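Side-chain contacts in RagA protein (Porphyromonas gingivalis, PDB 6SLN), which probably acts as a TonB-dependent outer-membrane transporter, importing nutrients, most likely peptides, through a plugged beta-barrel: residues G128-T133 against P843-F848; G686-A691 against S697-F702. All blocks are in the same frame, centred on the assembly; numbering follows the deposited sequence.

Contact 1 (G128-T133 against P843-F848)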
ATOM      1  N   GLY A 128     -42.810 -14.765  -1.025  1.00 53.21           N
ATOM      2  CA  GLY A 128     -42.590 -13.342  -0.990  1.00 42.92           C
ATOM      3  C   GLY A 128     -41.142 -12.914  -1.089  1.00 48.95           C
ATOM      4  O   GLY A 128     -40.874 -11.705  -1.172  1.00 50.35           O
ATOM      5  N   MET A 129     -40.197 -13.847  -1.080  1.00 45.48           N
ATOM      6  CA  MET A 129     -38.781 -13.500  -1.138  1.00 48.02           C
ATOM      7  C   MET A 129     -38.256 -13.852  -2.523  1.00 46.56           C
ATOM      8  O   MET A 129     -38.312 -15.021  -2.926  1.00 47.12           O
ATOM      9  CB  MET A 129     -37.999 -14.221  -0.042  1.00 46.78           C
ATOM     10  CG  MET A 129     -36.522 -13.896  -0.005  1.00 52.06           C
ATOM     11  SD  MET A 129     -35.633 -15.026   1.097  1.00 63.62           S
ATOM     12  CE  MET A 129     -34.845 -13.854   2.183  1.00 74.18           C
ATOM     13  N   GLN A 130     -37.773 -12.838  -3.256  1.00 44.10           N
ATOM     14  CA  GLN A 130     -37.368 -12.996  -4.656  1.00 44.83           C
ATOM     15  C   GLN A 130     -35.843 -13.052  -4.744  1.00 46.05           C
ATOM     16  O   GLN A 130     -35.163 -12.023  -4.657  1.00 51.02           O
ATOM     17  CB  GLN A 130     -37.930 -11.879  -5.534  1.00 40.25           C
ATOM     18  CG  GLN A 130     -38.138 -12.311  -6.989  1.00 39.42           C
ATOM     19  CD  GLN A 130     -38.435 -11.167  -7.954  1.00 43.14           C
ATOM     20  OE1 GLN A 130     -39.425 -11.210  -8.690  1.00 41.48           O
ATOM     21  NE2 GLN A 130     -37.571 -10.153  -7.972  1.00 49.29           N
ATOM     22  N   VAL A 131     -35.321 -14.263  -4.959  1.00 39.24           N
ATOM     23  CA  VAL A 131     -33.887 -14.520  -5.075  1.00 44.26           C
ATOM     24  C   VAL A 131     -33.511 -14.564  -6.542  1.00 43.71           C
ATOM     25  O   VAL A 131     -34.153 -15.271  -7.324  1.00 55.90           O
ATOM     26  CB  VAL A 131     -33.496 -15.851  -4.414  1.00 42.73           C
ATOM     27  CG1 VAL A 131     -31.986 -15.998  -4.459  1.00 42.68           C
ATOM     28  CG2 VAL A 131     -34.057 -15.957  -2.990  1.00 43.15           C
ATOM     29  N   MET A 132     -32.449 -13.852  -6.915  1.00 41.31           N
ATOM     30  CA  MET A 132     -31.901 -13.989  -8.264  1.00 46.16           C
ATOM     31  C   MET A 132     -30.405 -13.682  -8.259  1.00 49.81           C
ATOM     32  O   MET A 132     -29.966 -12.691  -7.665  1.00 53.26           O
ATOM     33  CB  MET A 132     -32.640 -13.084  -9.265  1.00 36.43           C
ATOM     34  CG  MET A 132     -33.929 -13.690  -9.814  1.00 43.43           C
ATOM     35  SD  MET A 132     -34.642 -12.723 -11.140  1.00 59.85           S
ATOM     36  CE  MET A 132     -35.365 -11.361 -10.237  1.00 54.77           C
ATOM     37  N   THR A 133     -29.631 -14.553  -8.898  1.00 50.92           N
ATOM     38  CA  THR A 133     -28.206 -14.350  -9.133  1.00 50.95           C
ATOM     39  C   THR A 133     -28.009 -14.163 -10.628  1.00 50.65           C
ATOM     40  O   THR A 133     -28.354 -15.052 -11.415  1.00 56.11           O
ATOM     41  CB  THR A 133     -27.387 -15.538  -8.634  1.00 51.21           C
ATOM     42  OG1 THR A 133     -27.958 -16.035  -7.416  1.00 56.66           O
ATOM     43  CG2 THR A 133     -25.948 -15.121  -8.398  1.00 45.26           C
ATOM     44  N   PRO A 843     -43.154  -9.872 -11.339  1.00 46.36           N
ATOM     45  CA  PRO A 843     -44.221  -9.803 -10.323  1.00 49.40           C
ATOM     46  C   PRO A 843     -44.504 -11.118  -9.628  1.00 54.71           C
ATOM     47  O   PRO A 843     -45.080 -11.094  -8.531  1.00 55.32           O
ATOM     48  CB  PRO A 843     -45.465  -9.358 -11.126  1.00 45.20           C
ATOM     49  CG  PRO A 843     -44.977  -9.069 -12.517  1.00 45.83           C
ATOM     50  CD  PRO A 843     -43.706  -9.853 -12.701  1.00 45.46           C
ATOM     51  N   ILE A 844     -44.133 -12.256 -10.217  1.00 53.78           N
ATOM     52  CA  ILE A 844     -44.545 -13.566  -9.725  1.00 52.34           C
ATOM     53  C   ILE A 844     -43.310 -14.373  -9.310  1.00 48.45           C
ATOM     54  O   ILE A 844     -42.374 -14.557 -10.098  1.00 48.49           O
ATOM     55  CB  ILE A 844     -45.413 -14.287 -10.774  1.00 49.66           C
ATOM     56  CG1 ILE A 844     -46.698 -13.467 -10.971  1.00 55.99           C
ATOM     57  CG2 ILE A 844     -45.719 -15.717 -10.341  1.00 47.89           C
ATOM     58  CD1 ILE A 844     -47.642 -13.926 -12.095  1.00 47.33           C
ATOM     59  N   THR A 845     -43.319 -14.840  -8.059  1.00 47.36           N
ATOM     60  CA  THR A 845     -42.208 -15.532  -7.425  1.00 43.32           C
ATOM     61  C   THR A 845     -42.761 -16.751  -6.708  1.00 57.05           C
ATOM     62  O   THR A 845     -43.581 -16.609  -5.796  1.00 63.89           O
ATOM     63  CB  THR A 845     -41.500 -14.626  -6.416  1.00 42.45           C
ATOM     64  OG1 THR A 845     -41.090 -13.412  -7.055  1.00 46.28           O
ATOM     65  CG2 THR A 845     -40.279 -15.332  -5.826  1.00 41.83           C
ATOM     66  N   GLY A 846     -42.295 -17.939  -7.087  1.00 60.53           N
ATOM     67  CA  GLY A 846     -42.710 -19.144  -6.403  1.00 59.64           C
ATOM     68  C   GLY A 846     -41.660 -20.238  -6.435  1.00 55.13           C
ATOM     69  O   GLY A 846     -40.566 -20.088  -6.988  1.00 56.76           O
ATOM     70  N   GLY A 847     -42.019 -21.344  -5.800  1.00 50.94           N
ATOM     71  CA  GLY A 847     -41.232 -22.557  -5.835  1.00 49.85           C
ATOM     72  C   GLY A 847     -42.074 -23.703  -5.325  1.00 53.83           C
ATOM     73  O   GLY A 847     -43.139 -23.501  -4.729  1.00 53.49           O
ATOM     74  N   PHE A 848     -41.596 -24.914  -5.585  1.00 58.93           N
ATOM     75  CA  PHE A 848     -42.213 -26.081  -4.975  1.00 58.42           C
ATOM     76  C   PHE A 848     -41.160 -27.160  -4.786  1.00 62.69           C
ATOM     77  O   PHE A 848     -40.197 -27.257  -5.553  1.00 66.32           O
ATOM     78  CB  PHE A 848     -43.403 -26.615  -5.783  1.00 51.69           C
ATOM     79  CG  PHE A 848     -43.104 -26.861  -7.231  1.00 56.65           C
ATOM     80  CD1 PHE A 848     -43.178 -25.825  -8.157  1.00 59.91           C
ATOM     81  CD2 PHE A 848     -42.780 -28.136  -7.678  1.00 61.38           C
ATOM     82  CE1 PHE A 848     -42.915 -26.053  -9.512  1.00 59.60           C
ATOM     83  CE2 PHE A 848     -42.532 -28.379  -9.036  1.00 60.45           C
ATOM     84  CZ  PHE A 848     -42.592 -27.336  -9.952  1.00 57.32           C
TER
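Thr845 OG1 sits over the stem of the Gln130 side chain, 3.2 Å from Gln130 CG and 3.8 Å from Gln130 CB. The two side chains cross at about a right angle. Gln130 reaches out extended, with CG anti to the backbone N (chi1 -152°). Its methylenes therefore run across the end of the threonine. Thr845 points its CB toward strand 129-132. Its chi1 of -55° sets OG1 beside the backbone N and the methyl CG2 on the carbonyl side. The two branches then do different work. OG1 lies against Gln130, while CG2 meets the backbone: Thr845 CG2 is 3.5 Å from Met129 O. The same methyl also stays near the glutamine, with Thr845 CG2 3.9 Å from Gln130 CG. The interface is small, about 161 Å² in all, and about three quarters of it comes from this pair. The CA atoms of Gln130 and Thr845 are 6.1 Å apart, and the strands do not pair here.

Met129 offers only its backbone and turns its side chain away, onto Val144 and Ile146 of the partner strand 143-146. The Gln130 side chain also touches Pro842 and Ile866. Ile844 points away from the plug and packs on strands 752-764 and 857-873. All three touching residues are buried. A strand of the plug domain thus lies against the inner wall of the barrel, as in other TonB-dependent receptors, where the plug fills the barrel lumen.

Contact 2 (G686-A691 against S697-F702)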
ATOM      1  N   GLY A 686     -52.867 -11.731   7.705  1.00 81.08           N
ATOM      2  CA  GLY A 686     -52.471 -13.095   7.435  1.00 80.81           C
ATOM      3  C   GLY A 686     -53.419 -14.128   8.014  1.00 77.49           C
ATOM      4  O   GLY A 686     -54.231 -13.850   8.896  1.00 83.75           O
ATOM      5  N   LEU A 687     -53.280 -15.349   7.503  1.00 65.19           N
ATOM      6  CA  LEU A 687     -54.102 -16.465   7.954  1.00 61.22           C
ATOM      7  C   LEU A 687     -53.271 -17.736   7.883  1.00 67.32           C
ATOM      8  O   LEU A 687     -52.957 -18.199   6.784  1.00 71.83           O
ATOM      9  CB  LEU A 687     -55.353 -16.595   7.102  1.00 56.28           C
ATOM     10  CG  LEU A 687     -56.498 -17.314   7.799  1.00 61.72           C
ATOM     11  CD1 LEU A 687     -57.077 -16.453   8.901  1.00 58.34           C
ATOM     12  CD2 LEU A 687     -57.579 -17.732   6.796  1.00 61.11           C
ATOM     13  N   ALA A 688     -52.911 -18.286   9.039  1.00 65.96           N
ATOM     14  CA  ALA A 688     -52.311 -19.609   9.118  1.00 64.68           C
ATOM     15  C   ALA A 688     -53.407 -20.648   9.340  1.00 65.36           C
ATOM     16  O   ALA A 688     -54.503 -20.329   9.803  1.00 78.53           O
ATOM     17  CB  ALA A 688     -51.273 -19.679  10.246  1.00 54.81           C
ATOM     18  N   ALA A 689     -53.102 -21.901   9.002  1.00 57.82           N
ATOM     19  CA  ALA A 689     -54.023 -23.005   9.252  1.00 62.61           C
ATOM     20  C   ALA A 689     -53.308 -24.333   9.012  1.00 75.57           C
ATOM     21  O   ALA A 689     -52.245 -24.389   8.385  1.00 82.85           O
ATOM     22  CB  ALA A 689     -55.281 -22.900   8.385  1.00 59.78           C
ATOM     23  N   GLY A 690     -53.913 -25.401   9.537  1.00 73.51           N
ATOM     24  CA  GLY A 690     -53.455 -26.762   9.320  1.00 71.07           C
ATOM     25  C   GLY A 690     -54.592 -27.736   9.534  1.00 79.12           C
ATOM     26  O   GLY A 690     -55.502 -27.482  10.330  1.00 89.14           O
ATOM     27  N   ALA A 691     -54.551 -28.856   8.813  1.00 81.87           N
ATOM     28  CA  ALA A 691     -55.652 -29.813   8.838  1.00 84.62           C
ATOM     29  C   ALA A 691     -55.117 -31.236   8.941  1.00 92.26           C
ATOM     30  O   ALA A 691     -53.930 -31.495   8.726  1.00 96.17           O
ATOM     31  CB  ALA A 691     -56.544 -29.672   7.599  1.00 82.98           C
ATOM     32  N   SER A 697     -50.233 -28.003   6.375  1.00 90.90           N
ATOM     33  CA  SER A 697     -50.202 -26.594   6.740  1.00 83.73           C
ATOM     34  C   SER A 697     -50.447 -25.709   5.524  1.00 77.14           C
ATOM     35  O   SER A 697     -50.099 -26.055   4.392  1.00 78.68           O
ATOM     36  CB  SER A 697     -48.846 -26.214   7.348  1.00 87.31           C
ATOM     37  OG  SER A 697     -48.313 -27.250   8.152  1.00 92.62           O
ATOM     38  N   ALA A 698     -51.024 -24.541   5.776  1.00 73.16           N
ATOM     39  CA  ALA A 698     -51.087 -23.499   4.767  1.00 62.51           C
ATOM     40  C   ALA A 698     -50.994 -22.152   5.461  1.00 70.32           C
ATOM     41  O   ALA A 698     -51.242 -22.032   6.664  1.00 70.43           O
ATOM     42  CB  ALA A 698     -52.360 -23.583   3.933  1.00 57.61           C
ATOM     43  N   GLU A 699     -50.605 -21.141   4.692  1.00 74.48           N
ATOM     44  CA  GLU A 699     -50.546 -19.775   5.199  1.00 70.70           C
ATOM     45  C   GLU A 699     -50.695 -18.813   4.034  1.00 75.13           C
ATOM     46  O   GLU A 699     -49.929 -18.881   3.066  1.00 73.38           O
ATOM     47  CB  GLU A 699     -49.246 -19.517   5.949  1.00 70.19           C
ATOM     48  CG  GLU A 699     -49.149 -18.109   6.506  1.00 83.66           C
ATOM     49  CD  GLU A 699     -48.758 -18.091   7.970  1.00 97.48           C
ATOM     50  OE1 GLU A 699     -49.075 -17.088   8.652  1.00 97.23           O
ATOM     51  OE2 GLU A 699     -48.134 -19.077   8.432  1.00102.33           O
ATOM     52  N   VAL A 700     -51.700 -17.942   4.123  1.00 79.84           N
ATOM     53  CA  VAL A 700     -51.885 -16.819   3.209  1.00 75.23           C
ATOM     54  C   VAL A 700     -51.594 -15.536   3.977  1.00 67.82           C
ATOM     55  O   VAL A 700     -51.951 -15.411   5.155  1.00 63.78           O
ATOM     56  CB  VAL A 700     -53.301 -16.768   2.596  1.00 70.27           C
ATOM     57  CG1 VAL A 700     -53.270 -15.947   1.331  1.00 66.16           C
ATOM     58  CG2 VAL A 700     -53.817 -18.157   2.297  1.00 71.42           C
ATOM     59  N   ASP A 701     -50.944 -14.588   3.308  1.00 63.52           N
ATOM     60  CA  ASP A 701     -50.638 -13.287   3.893  1.00 63.46           C
ATOM     61  C   ASP A 701     -50.866 -12.223   2.831  1.00 66.82           C
ATOM     62  O   ASP A 701     -50.158 -12.195   1.824  1.00 74.52           O
ATOM     63  CB  ASP A 701     -49.200 -13.237   4.405  1.00 65.67           C
ATOM     64  CG  ASP A 701     -49.089 -13.628   5.859  1.00 72.77           C
ATOM     65  OD1 ASP A 701     -49.369 -12.764   6.721  1.00 76.09           O
ATOM     66  OD2 ASP A 701     -48.738 -14.800   6.139  1.00 72.68           O
ATOM     67  N   PHE A 702     -51.852 -11.365   3.045  1.00 64.56           N
ATOM     68  CA  PHE A 702     -52.077 -10.206   2.196  1.00 64.72           C
ATOM     69  C   PHE A 702     -51.409  -9.003   2.840  1.00 63.21           C
ATOM     70  O   PHE A 702     -51.633  -8.719   4.020  1.00 72.65           O
ATOM     71  CB  PHE A 702     -53.572  -9.943   1.999  1.00 73.51           C
ATOM     72  CG  PHE A 702     -53.882  -8.629   1.319  1.00 89.16           C
ATOM     73  CD1 PHE A 702     -53.821  -8.514  -0.064  1.00 91.52           C
ATOM     74  CD2 PHE A 702     -54.229  -7.499   2.067  1.00 96.31           C
ATOM     75  CE1 PHE A 702     -54.107  -7.293  -0.696  1.00 91.29           C
ATOM     76  CE2 PHE A 702     -54.516  -6.279   1.443  1.00 92.87           C
ATOM     77  CZ  PHE A 702     -54.456  -6.180   0.058  1.00 89.94           C
TER
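Glu699 lies across from Ala688 in a beta hairpin of the barrel wall, formed by strands 678-691 and 696-715. From its CB, 4.0 Å from Leu687 O, the chain runs to CG, which is 3.8 Å from the same Leu687 O. CG is anti to the backbone N (chi1 -179°), and a bend at chi2 then turns the carboxylate over the neighbouring strand. Glu699 CD and Glu699 OE2 both come 3.7 Å from Ala688 CB. OE1, also close to that methyl, forms a salt bridge with Lys633 on strand 627-641. The carboxylate thus lies against the alanine methyl while one of its oxygens pairs with the lysine.

Segments 686-691 and 697-702 run antiparallel, at 178°. Leu687 and Val700 are a hydrogen-bonded pair, and so are Ala689 and Ala698. Each pair has bonds in both directions. The straightest runs from Ala698 N to Ala689 O at 2.9 Å, with an N-H...O angle of 170°. Between them, Ala688 and Glu699 form a non-hydrogen-bonded pair. Leu687, Ala689, Ala698 and Val700 share one face, which probably meets lipid; Val700 lies on the surface. Ser697, Glu699 and Asp701 share the other face with Ala688. There Asp701 touches Ser101 of the plug region, which is consistent with this face looking into the barrel.

At the 686 end, glycine has no side chain to stand opposite the acid. Asp701 OD1, which also accepts a hydrogen bond from Asn684, comes over the backbone to 3.2 Å from Gly686 CA.

The centres of contacts 1 and 2 are 19 Å apart, and their nearest atoms are about 8 Å apart without touching. Both reach the barrel wall. Contact 2 lies within that wall, between consecutive strands 678-691 and 696-715. Contact 1 joins the wall strand 844-853 to the plug. Going round the barrel, strands 732-746 and 752-764 stand between 696-715 and 844-853. Along the chain, residues 686-702 fall between 128-133 and 843-848, so contact 2 is nested inside the long chain span that contact 1 closes. One contact builds the barrel locally; the other lays a plug strand, far earlier in the chain, against it.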